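Local coordinates for protein uncharacterized peptidase Lmo0363 (Listeria monocytogenes, PDB 3L4E) that probably acts as a serine-type peptidase of the S51 family, related to peptidase E, at residues K3-S9 / E191-G197; D81-G87 / K114-S120; S127-I133 / D155-P160. All coordinates share one frame; numbering follows the deposited sequence. Where two conformers were deposited one is given.

Contact 1 (K3-S9 / E191-G197)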
loop_
_atom_site.group_PDB
_atom_site.type_symbol
_atom_site.label_atom_id
_atom_site.label_comp_id
_atom_site.label_asym_id
_atom_site.label_seq_id
_atom_site.Cartn_x
_atom_site.Cartn_y
_atom_site.Cartn_z
ATOM N N LYS A 3 0.272 -9.558 12.135
ATOM C CA LYS A 3 0.717 -8.881 10.928
ATOM C C LYS A 3 0.174 -9.586 9.684
ATOM O O LYS A 3 0.751 -10.561 9.199
ATOM C CB LYS A 3 2.243 -8.813 10.880
ATOM C CG LYS A 3 2.779 -7.788 9.896
ATOM C CD LYS A 3 4.249 -8.033 9.588
ATOM C CE LYS A 3 5.113 -7.967 10.820
ATOM N NZ LYS A 3 6.500 -8.372 10.477
ATOM N N ASN A 4 -0.946 -9.083 9.185
ATOM C CA ASN A 4 -1.596 -9.634 8.001
ATOM C C ASN A 4 -1.547 -8.596 6.892
ATOM O O ASN A 4 -2.263 -7.597 6.947
ATOM C CB ASN A 4 -3.047 -9.991 8.319
ATOM C CG ASN A 4 -3.163 -11.035 9.410
ATOM O OD1 ASN A 4 -2.973 -12.218 9.167
ATOM N ND2 ASN A 4 -3.467 -10.595 10.624
ATOM N N LEU A 5 -0.691 -8.824 5.897
ATOM C CA LEU A 5 -0.471 -7.861 4.829
ATOM C C LEU A 5 -0.544 -8.547 3.482
ATOM O O LEU A 5 -0.077 -9.677 3.332
ATOM C CB LEU A 5 0.910 -7.212 4.955
ATOM C CG LEU A 5 1.453 -6.852 6.340
ATOM C CD1 LEU A 5 2.892 -6.342 6.220
ATOM C CD2 LEU A 5 0.566 -5.829 7.014
ATOM N N PHE A 6 -1.114 -7.851 2.505
ATOM C CA PHE A 6 -1.098 -8.295 1.115
ATOM C C PHE A 6 -0.484 -7.157 0.320
ATOM O O PHE A 6 -1.071 -6.080 0.251
ATOM C CB PHE A 6 -2.536 -8.561 0.661
ATOM C CG PHE A 6 -2.668 -9.009 -0.768
ATOM C CD1 PHE A 6 -2.658 -10.365 -1.086
ATOM C CD2 PHE A 6 -2.823 -8.084 -1.792
ATOM C CE1 PHE A 6 -2.807 -10.791 -2.399
ATOM C CE2 PHE A 6 -2.966 -8.508 -3.118
ATOM C CZ PHE A 6 -2.958 -9.859 -3.416
ATOM N N LEU A 7 0.708 -7.376 -0.241
ATOM C CA LEU A 7 1.418 -6.315 -0.956
ATOM C C LEU A 7 1.428 -6.592 -2.457
ATOM O O LEU A 7 1.626 -7.726 -2.884
ATOM C CB LEU A 7 2.850 -6.160 -0.424
ATOM C CG LEU A 7 2.980 -6.022 1.094
ATOM C CD1 LEU A 7 4.452 -5.838 1.527
ATOM C CD2 LEU A 7 2.128 -4.859 1.586
ATOM N N THR A 8 1.224 -5.551 -3.254
ATOM C CA THR A 8 1.060 -5.714 -4.691
ATOM C C THR A 8 1.596 -4.483 -5.426
ATOM O O THR A 8 1.705 -3.411 -4.832
ATOM C CB THR A 8 -0.447 -5.955 -5.030
ATOM O OG1 THR A 8 -0.636 -6.007 -6.450
ATOM C CG2 THR A 8 -1.315 -4.843 -4.467
ATOM N N SER A 9 1.935 -4.640 -6.704
ATOM C CA SER A 9 2.276 -3.508 -7.570
ATOM C C SER A 9 1.025 -2.927 -8.212
ATOM O O SER A 9 0.987 -1.756 -8.593
ATOM C CB SER A 9 3.217 -3.944 -8.695
ATOM O OG SER A 9 4.391 -4.554 -8.209
ATOM N N GLU A 191 2.797 -10.135 -9.480
ATOM C CA GLU A 191 3.201 -10.783 -8.234
ATOM C C GLU A 191 2.559 -10.094 -7.035
ATOM O O GLU A 191 2.302 -8.891 -7.054
ATOM C CB GLU A 191 4.731 -10.749 -8.065
ATOM C CG GLU A 191 5.495 -11.832 -8.838
ATOM C CD GLU A 191 7.010 -11.689 -8.704
ATOM O OE1 GLU A 191 7.488 -10.538 -8.615
ATOM O OE2 GLU A 191 7.719 -12.720 -8.700
ATOM N N ALA A 192 2.298 -10.867 -5.987
ATOM C CA ALA A 192 1.859 -10.308 -4.719
ATOM C C ALA A 192 2.668 -10.965 -3.615
ATOM O O ALA A 192 3.197 -12.065 -3.803
ATOM C CB ALA A 192 0.367 -10.532 -4.514
ATOM N N ILE A 193 2.789 -10.283 -2.481
ATOM C CA ILE A 193 3.448 -10.859 -1.312
ATOM C C ILE A 193 2.390 -11.100 -0.240
ATOM O O ILE A 193 1.696 -10.155 0.183
ATOM C CB ILE A 193 4.560 -9.948 -0.734
ATOM C CG1 ILE A 193 5.467 -9.405 -1.848
ATOM C CG2 ILE A 193 5.377 -10.719 0.303
ATOM C CD1 ILE A 193 6.434 -8.330 -1.377
ATOM N N PHE A 194 2.254 -12.365 0.157
ATOM C CA PHE A 194 1.344 -12.787 1.212
ATOM C C PHE A 194 2.123 -12.746 2.515
ATOM O O PHE A 194 3.145 -13.437 2.654
ATOM C CB PHE A 194 0.919 -14.250 1.027
ATOM C CG PHE A 194 0.021 -14.524 -0.160
ATOM C CD1 PHE A 194 -0.231 -13.579 -1.135
ATOM C CD2 PHE A 194 -0.556 -15.781 -0.297
ATOM C CE1 PHE A 194 -1.058 -13.881 -2.212
ATOM C CE2 PHE A 194 -1.374 -16.079 -1.365
ATOM C CZ PHE A 194 -1.625 -15.125 -2.321
ATOM N N ILE A 195 1.645 -11.966 3.474
ATOM C CA ILE A 195 2.295 -11.903 4.776
ATOM C C ILE A 195 1.320 -12.226 5.903
ATOM O O ILE A 195 0.327 -11.525 6.111
ATOM C CB ILE A 195 2.959 -10.532 5.015
ATOM C CG1 ILE A 195 4.059 -10.308 3.976
ATOM C CG2 ILE A 195 3.532 -10.465 6.431
ATOM C CD1 ILE A 195 4.448 -8.872 3.761
ATOM N N ARG A 196 1.611 -13.317 6.604
ATOM C CA ARG A 196 0.862 -13.738 7.780
ATOM C C ARG A 196 1.862 -13.967 8.909
ATOM O O ARG A 196 2.480 -15.032 9.006
ATOM C CB ARG A 196 0.083 -15.026 7.496
ATOM C CG ARG A 196 -0.934 -14.920 6.359
ATOM C CD ARG A 196 -2.263 -14.356 6.847
ATOM N NE ARG A 196 -3.347 -14.529 5.874
ATOM C CZ ARG A 196 -4.463 -13.806 5.870
ATOM N NH1 ARG A 196 -4.640 -12.860 6.784
ATOM N NH2 ARG A 196 -5.402 -14.025 4.956
ATOM N N GLY A 197 2.040 -12.953 9.743
ATOM C CA GLY A 197 3.060 -13.000 10.772
ATOM C C GLY A 197 4.443 -13.094 10.161
ATOM O O GLY A 197 4.824 -12.261 9.333
HETATM O O HOH W 1 7.172 -10.730 8.434
HETATM O O HOH W 2 1.042 -6.904 -8.220
#
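Strands 4-8 and 191-196 run antiparallel, their axes 4.7 Å apart at closest approach, and Leu5 with Ile195 and Leu7 with Ile193 form the hydrogen-bonded pairs. Gly197 N extends the pattern by one more bond, to Lys3 O at 2.8 Å. On the face carrying Leu5, Leu7, Ile193 and Ile195, the tip of Ile195 does most of the work: its CD1 lies 3.8 Å from Leu7 CD1 and nearly as close to Leu5 CD1, while its other branch, CG2, meets the bent aliphatic chain of Lys3. The pairing sits in the mixed central sheet of the S51 fold, where 4-8 is the last of the parallel strands, bonded on its other edge to strand 115-119, and 191-196 begins the antiparallel extension. On the opposite face Phe6 turns CG anti to its backbone N (chi1 179°), which carries the ring across to the neighbouring strand. There Phe6 CZ reaches Ala192 CB at 3.6 Å and Phe6 CE1 reaches Phe194 CE1, also at 3.6 Å, the two ring planes inclined at 33°. Phe18 and Leu17 of helix 15-21 pack on this aromatic side. Further along, Arg196 folds at chi2 (-85°) and offers NH1 to Asn4 OD1 at 3.0 Å; the oxygen lies in the guanidinium plane, yet NH1 stands above the amide plane instead of on a lone pair. Arg196 NH2 has its own partners, Glu22 in a salt bridge and the carbonyl of Phe21. At the far end, a water accepts from Ser9 N and donates to Glu191 O at 2.6 Å, bridging the strands where they part.

Contact 2 (D81-G87 / K114-S120)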
loop_
_atom_site.group_PDB
_atom_site.type_symbol
_atom_site.label_atom_id
_atom_site.label_comp_id
_atom_site.label_asym_id
_atom_site.label_seq_id
_atom_site.Cartn_x
_atom_site.Cartn_y
_atom_site.Cartn_z
ATOM N N ASP A 81 -13.183 -3.597 8.278
ATOM C CA ASP A 81 -12.474 -4.860 8.391
ATOM C C ASP A 81 -11.063 -4.810 7.832
ATOM O O ASP A 81 -10.140 -5.388 8.415
ATOM C CB ASP A 81 -13.267 -5.953 7.683
ATOM C CG ASP A 81 -14.636 -6.158 8.297
ATOM O OD1 ASP A 81 -14.700 -6.456 9.504
ATOM O OD2 ASP A 81 -15.642 -6.008 7.582
ATOM N N PHE A 82 -10.900 -4.123 6.702
ATOM C CA PHE A 82 -9.623 -4.086 5.994
ATOM C C PHE A 82 -9.163 -2.658 5.791
ATOM O O PHE A 82 -9.969 -1.733 5.833
ATOM C CB PHE A 82 -9.738 -4.738 4.612
ATOM C CG PHE A 82 -10.281 -6.141 4.634
ATOM C CD1 PHE A 82 -10.054 -6.979 5.708
ATOM C CD2 PHE A 82 -11.009 -6.624 3.561
ATOM C CE1 PHE A 82 -10.552 -8.263 5.715
ATOM C CE2 PHE A 82 -11.507 -7.911 3.562
ATOM C CZ PHE A 82 -11.280 -8.731 4.639
ATOM N N ILE A 83 -7.858 -2.491 5.573
ATOM C CA ILE A 83 -7.284 -1.208 5.188
ATOM C C ILE A 83 -6.645 -1.392 3.813
ATOM O O ILE A 83 -5.890 -2.335 3.613
ATOM C CB ILE A 83 -6.201 -0.745 6.202
ATOM C CG1 ILE A 83 -6.792 -0.623 7.612
ATOM C CG2 ILE A 83 -5.574 0.589 5.768
ATOM C CD1 ILE A 83 -5.742 -0.584 8.720
ATOM N N TYR A 84 -6.958 -0.511 2.865
ATOM C CA TYR A 84 -6.407 -0.605 1.512
ATOM C C TYR A 84 -5.801 0.738 1.149
ATOM O O TYR A 84 -6.466 1.768 1.247
ATOM C CB TYR A 84 -7.528 -0.939 0.531
ATOM C CG TYR A 84 -7.150 -1.057 -0.935
ATOM C CD1 TYR A 84 -6.823 0.074 -1.689
ATOM C CD2 TYR A 84 -7.180 -2.295 -1.578
ATOM C CE1 TYR A 84 -6.515 -0.028 -3.043
ATOM C CE2 TYR A 84 -6.869 -2.413 -2.921
ATOM C CZ TYR A 84 -6.539 -1.279 -3.651
ATOM O OH TYR A 84 -6.240 -1.411 -4.990
ATOM N N VAL A 85 -4.547 0.721 0.712
ATOM C CA VAL A 85 -3.846 1.945 0.343
ATOM C C VAL A 85 -3.456 1.878 -1.128
ATOM O O VAL A 85 -2.688 0.998 -1.531
ATOM C CB VAL A 85 -2.607 2.164 1.232
ATOM C CG1 VAL A 85 -1.832 3.423 0.796
ATOM C CG2 VAL A 85 -3.024 2.261 2.699
ATOM N N THR A 86 -3.992 2.805 -1.927
ATOM C CA THR A 86 -3.741 2.816 -3.367
ATOM C C THR A 86 -2.323 3.271 -3.679
ATOM O O THR A 86 -1.652 3.878 -2.840
ATOM C CB THR A 86 -4.680 3.779 -4.127
ATOM O OG1 THR A 86 -4.237 5.133 -3.919
ATOM C CG2 THR A 86 -6.143 3.629 -3.688
ATOM N N GLY A 87 -1.882 2.995 -4.902
ATOM C CA GLY A 87 -0.638 3.549 -5.398
ATOM C C GLY A 87 -0.690 5.061 -5.532
ATOM O O GLY A 87 -1.718 5.689 -5.286
ATOM N N LYS A 114 -5.965 -6.591 11.886
ATOM C CA LYS A 114 -6.606 -6.056 10.684
ATOM C C LYS A 114 -5.753 -6.261 9.436
ATOM O O LYS A 114 -4.550 -6.028 9.460
ATOM C CB LYS A 114 -6.902 -4.573 10.868
ATOM C CG LYS A 114 -7.911 -4.008 9.897
ATOM C CD LYS A 114 -8.755 -2.940 10.588
ATOM C CE LYS A 114 -9.602 -3.552 11.687
ATOM N NZ LYS A 114 -10.449 -2.540 12.377
ATOM N N LEU A 115 -6.383 -6.708 8.352
ATOM C CA LEU A 115 -5.695 -6.920 7.081
ATOM C C LEU A 115 -5.358 -5.601 6.395
ATOM O O LEU A 115 -6.234 -4.757 6.188
ATOM C CB LEU A 115 -6.553 -7.779 6.150
ATOM C CG LEU A 115 -6.055 -7.942 4.711
ATOM C CD1 LEU A 115 -4.691 -8.612 4.683
ATOM C CD2 LEU A 115 -7.061 -8.726 3.872
ATOM N N TYR A 116 -4.086 -5.447 6.033
ATOM C CA TYR A 116 -3.587 -4.287 5.302
ATOM C C TYR A 116 -3.251 -4.678 3.867
ATOM O O TYR A 116 -2.459 -5.605 3.636
ATOM C CB TYR A 116 -2.343 -3.727 6.003
ATOM C CG TYR A 116 -1.703 -2.542 5.305
ATOM C CD1 TYR A 116 -2.082 -1.236 5.614
ATOM C CD2 TYR A 116 -0.712 -2.727 4.344
ATOM C CE1 TYR A 116 -1.507 -0.154 4.978
ATOM C CE2 TYR A 116 -0.123 -1.641 3.698
ATOM C CZ TYR A 116 -0.522 -0.354 4.032
ATOM O OH TYR A 116 0.030 0.741 3.409
ATOM N N ILE A 117 -3.865 -3.985 2.911
ATOM C CA ILE A 117 -3.586 -4.200 1.496
ATOM C C ILE A 117 -2.836 -2.979 0.988
ATOM O O ILE A 117 -3.348 -1.855 1.048
ATOM C CB ILE A 117 -4.869 -4.372 0.673
ATOM C CG1 ILE A 117 -5.724 -5.523 1.220
ATOM C CG2 ILE A 117 -4.528 -4.568 -0.815
ATOM C CD1 ILE A 117 -7.170 -5.468 0.734
ATOM N N GLY A 118 -1.607 -3.186 0.530
ATOM C CA GLY A 118 -0.791 -2.075 0.073
ATOM C C GLY A 118 -0.404 -2.191 -1.382
ATOM O O GLY A 118 0.267 -3.154 -1.766
ATOM N N GLU A 119 -0.817 -1.210 -2.184
ATOM C CA GLU A 119 -0.528 -1.204 -3.615
ATOM C C GLU A 119 0.537 -0.182 -3.968
ATOM O O GLU A 119 0.358 1.013 -3.720
ATOM C CB GLU A 119 -1.785 -0.866 -4.405
ATOM C CG GLU A 119 -1.528 -0.711 -5.897
ATOM C CD GLU A 119 -2.772 -0.290 -6.637
ATOM O OE1 GLU A 119 -3.339 -1.136 -7.343
ATOM O OE2 GLU A 119 -3.202 0.875 -6.497
ATOM N N SER A 120 1.629 -0.657 -4.564
ATOM C CA SER A 120 2.746 0.203 -4.957
ATOM C C SER A 120 3.182 1.106 -3.802
ATOM O O SER A 120 3.736 0.613 -2.826
ATOM C CB SER A 120 2.402 0.990 -6.221
ATOM O OG SER A 120 2.295 0.106 -7.323
HETATM O O HOH W 3 -8.900 -8.073 8.784
HETATM O O HOH W 4 -5.879 0.995 -6.296
#
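With chi1 at 174° and its chain extended beyond CG, Glu119 stretches straight out from its strand toward the loop after strand 82-85, and there Glu119 OE2 takes the N-H of Gly87 N at 3.0 Å on the anti lone pair. Tyr84, CG likewise anti to its backbone N (chi1 179°), crosses Ile117 at a slant, Tyr84 CD2 touching Ile117 CG2 at 3.6 Å. A water joins Tyr84 OH to Glu119 OE2, donating to the carboxylate at 2.7 Å. On the same face Leu115 CD2 sits over the Phe82 ring, 4.0 Å from its centroid, a CH-pi contact. Across the sheet, Val85 CG2 packs against Tyr116 CE1 at 3.7 Å, and Ile83 CG2 against the same ring. Strands 82-85 and 115-119 are parallel neighbours, joined through helices 90-100 and 102-111, and four backbone bonds link them, among them Ile117 N to Ile83 O at 2.7 Å. Directly after Glu119 comes Ser120, a charge-relay residue by similarity and probably the nucleophile, whose positive phi (50°) fits the sharp strand-to-helix turn of a nucleophile elbow. The buried carboxylate is thus met by Gly87 N and water on OE2 and by Phe11 N on OE1, bonds that would probably stabilise its negative charge.

Contact 3 (S127-I133 / D155-P160)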
loop_
_atom_site.group_PDB
_atom_site.type_symbol
_atom_site.label_atom_id
_atom_site.label_comp_id
_atom_site.label_asym_id
_atom_site.label_seq_id
_atom_site.Cartn_x
_atom_site.Cartn_y
_atom_site.Cartn_z
ATOM N N SER A 127 8.051 -0.657 4.326
ATOM C CA SER A 127 9.495 -0.797 4.525
ATOM C C SER A 127 10.011 0.076 5.663
ATOM O O SER A 127 9.289 0.925 6.185
ATOM C CB SER A 127 10.231 -0.414 3.244
ATOM O OG SER A 127 10.180 0.990 3.038
ATOM N N PRO A 128 11.274 -0.127 6.053
ATOM C CA PRO A 128 11.849 0.735 7.096
ATOM C C PRO A 128 11.978 2.197 6.667
ATOM O O PRO A 128 11.849 3.083 7.504
ATOM C CB PRO A 128 13.243 0.133 7.315
ATOM C CG PRO A 128 13.115 -1.298 6.852
ATOM C CD PRO A 128 12.169 -1.243 5.694
ATOM N N ASN A 129 12.236 2.446 5.388
ATOM C CA ASN A 129 12.570 3.793 4.920
ATOM C C ASN A 129 12.372 3.878 3.409
ATOM O O ASN A 129 12.815 2.994 2.674
ATOM C CB ASN A 129 14.018 4.135 5.312
ATOM C CG ASN A 129 14.483 5.470 4.756
ATOM O OD1 ASN A 129 14.759 5.593 3.563
ATOM N ND2 ASN A 129 14.587 6.474 5.624
ATOM N N ILE A 130 11.702 4.927 2.943
ATOM C CA ILE A 130 11.292 4.984 1.538
ATOM C C ILE A 130 12.240 5.761 0.622
ATOM O O ILE A 130 11.902 6.037 -0.526
ATOM C CB ILE A 130 9.859 5.539 1.374
ATOM C CG1 ILE A 130 9.785 7.007 1.821
ATOM C CG2 ILE A 130 8.882 4.699 2.172
ATOM C CD1 ILE A 130 8.462 7.687 1.478
ATOM N N ALA A 131 13.423 6.109 1.116
ATOM C CA ALA A 131 14.362 6.866 0.300
ATOM C C ALA A 131 14.629 6.187 -1.043
ATOM O O ALA A 131 14.771 6.857 -2.065
ATOM C CB ALA A 131 15.671 7.110 1.057
ATOM N N TYR A 132 14.670 4.857 -1.039
ATOM C CA TYR A 132 15.014 4.095 -2.237
ATOM C C TYR A 132 14.037 4.290 -3.397
ATOM O O TYR A 132 14.360 3.964 -4.543
ATOM C CB TYR A 132 15.141 2.603 -1.908
ATOM C CG TYR A 132 13.826 1.909 -1.572
ATOM C CD1 TYR A 132 13.135 1.174 -2.529
ATOM C CD2 TYR A 132 13.289 1.976 -0.292
ATOM C CE1 TYR A 132 11.942 0.532 -2.222
ATOM C CE2 TYR A 132 12.104 1.345 0.028
ATOM C CZ TYR A 132 11.431 0.619 -0.940
ATOM O OH TYR A 132 10.254 -0.016 -0.609
ATOM N N ILE A 133 12.846 4.812 -3.108
ATOM C CA ILE A 133 11.825 4.951 -4.142
ATOM C C ILE A 133 11.857 6.324 -4.832
ATOM O O ILE A 133 11.055 6.590 -5.727
ATOM C CB ILE A 133 10.399 4.628 -3.586
ATOM C CG1 ILE A 133 9.518 3.971 -4.656
ATOM C CG2 ILE A 133 9.729 5.863 -3.003
ATOM C CD1 ILE A 133 10.005 2.611 -5.097
ATOM N N ASP A 155 11.219 -6.041 7.375
ATOM C CA ASP A 155 12.611 -5.638 7.283
ATOM C C ASP A 155 12.990 -5.355 5.837
ATOM O O ASP A 155 13.994 -4.702 5.563
ATOM C CB ASP A 155 13.521 -6.708 7.887
ATOM C CG ASP A 155 13.329 -6.863 9.387
ATOM O OD1 ASP A 155 12.702 -5.977 10.010
ATOM O OD2 ASP A 155 13.814 -7.871 9.949
ATOM N N PHE A 156 12.172 -5.833 4.904
ATOM C CA PHE A 156 12.490 -5.677 3.488
ATOM C C PHE A 156 11.845 -4.459 2.821
ATOM O O PHE A 156 10.861 -3.897 3.325
ATOM C CB PHE A 156 12.197 -6.966 2.703
ATOM C CG PHE A 156 10.749 -7.395 2.728
ATOM C CD1 PHE A 156 9.837 -6.872 1.822
ATOM C CD2 PHE A 156 10.307 -8.341 3.641
ATOM C CE1 PHE A 156 8.513 -7.282 1.827
ATOM C CE2 PHE A 156 8.977 -8.753 3.656
ATOM C CZ PHE A 156 8.081 -8.215 2.749
ATOM N N SER A 157 12.417 -4.061 1.683
ATOM C CA SER A 157 11.980 -2.878 0.946
ATOM C C SER A 157 11.341 -3.255 -0.388
ATOM O O SER A 157 12.033 -3.510 -1.378
ATOM C CB SER A 157 13.163 -1.935 0.707
ATOM O OG SER A 157 13.744 -1.533 1.933
ATOM N N THR A 158 10.014 -3.277 -0.410
ATOM C CA THR A 158 9.281 -3.727 -1.585
ATOM C C THR A 158 9.499 -2.783 -2.757
ATOM O O THR A 158 9.374 -1.566 -2.618
ATOM C CB THR A 158 7.784 -3.860 -1.286
ATOM O OG1 THR A 158 7.604 -4.734 -0.164
ATOM C CG2 THR A 158 7.032 -4.408 -2.490
ATOM N N LEU A 159 9.833 -3.354 -3.907
ATOM C CA LEU A 159 10.082 -2.575 -5.116
ATOM C C LEU A 159 9.065 -2.966 -6.182
ATOM O O LEU A 159 9.202 -4.000 -6.826
ATOM C CB LEU A 159 11.504 -2.812 -5.615
ATOM C CG LEU A 159 11.926 -2.014 -6.845
ATOM C CD1 LEU A 159 11.802 -0.519 -6.588
ATOM C CD2 LEU A 159 13.350 -2.379 -7.219
ATOM N N PRO A 160 8.026 -2.139 -6.363
ATOM C CA PRO A 160 6.930 -2.543 -7.253
ATOM C C PRO A 160 7.224 -2.260 -8.720
ATOM O O PRO A 160 8.142 -1.494 -9.052
ATOM C CB PRO A 160 5.760 -1.683 -6.769
ATOM C CG PRO A 160 6.419 -0.434 -6.270
ATOM C CD PRO A 160 7.760 -0.852 -5.695
HETATM O O HOH W 5 13.876 0.769 3.206
#
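Tyr132 and Thr158 supply the direct hydrogen bond of this contact: Tyr132 OH donates to Thr158 O at 2.7 Å, approaching 33° out of the carbonyl plane. A water makes a second, indirect polar link, donating to Asn129 O and lying 2.6 Å from Ser157 OG. Over the face of the same tyrosine ring comes Ser157 CB, 3.8 Å from the centroid, a CH-pi contact set toward the rim. The ring takes this position because chi1 (70°) tucks CG between the backbone N and the carbonyl carbon, turning the phenol inward from the 3-10 turn. That turn is entered through an Asx turn, in which Asn129 OD1 accepts from Ala131 N at 2.8 Å. Segment 127-133 belongs to the long connection after helix 121-124, and strand 157-159 pairs in parallel with 184-186 in a small second sheet; the chain continues through Pro160 to His161, a charge-relay residue by similarity. Among apolar contacts, Ile133 CD1 meets Leu159 CD1 at 3.9 Å and lies 4.2 Å from Pro160 CD, with Val124 of helix 121-124 touching both Ile133 and Pro160. Van der Waals contacts with backbone carbonyl oxygens form a separate group toward the outer end: Ser127 CB lies 3.5 Å from Phe156 O, and Pro128 CG rests on Asp155 O.

In the fold
From the N terminus, strand 4-8 comes first, but contact 1 is completed only when 191-197 returns near the C terminus, closing a loop that holds both other contacts. Within it, contact 2 closes first, joining 81-87 to 114-120 around two helices; contact 3 follows in series, closing the loop from 127-133 to 155-160. Contacts 1 and 2 share the main sheet, since strands 4-8 and 115-119 are neighbours: Thr8 O lies 2.8 Å from Ser120 N, a probable hydrogen bond. Contact 3 joins the second, smaller sheet to the loop after helix 121-124. Pro160 meets Ser9 and Ser120, gathering all three contacts around the presumed active site.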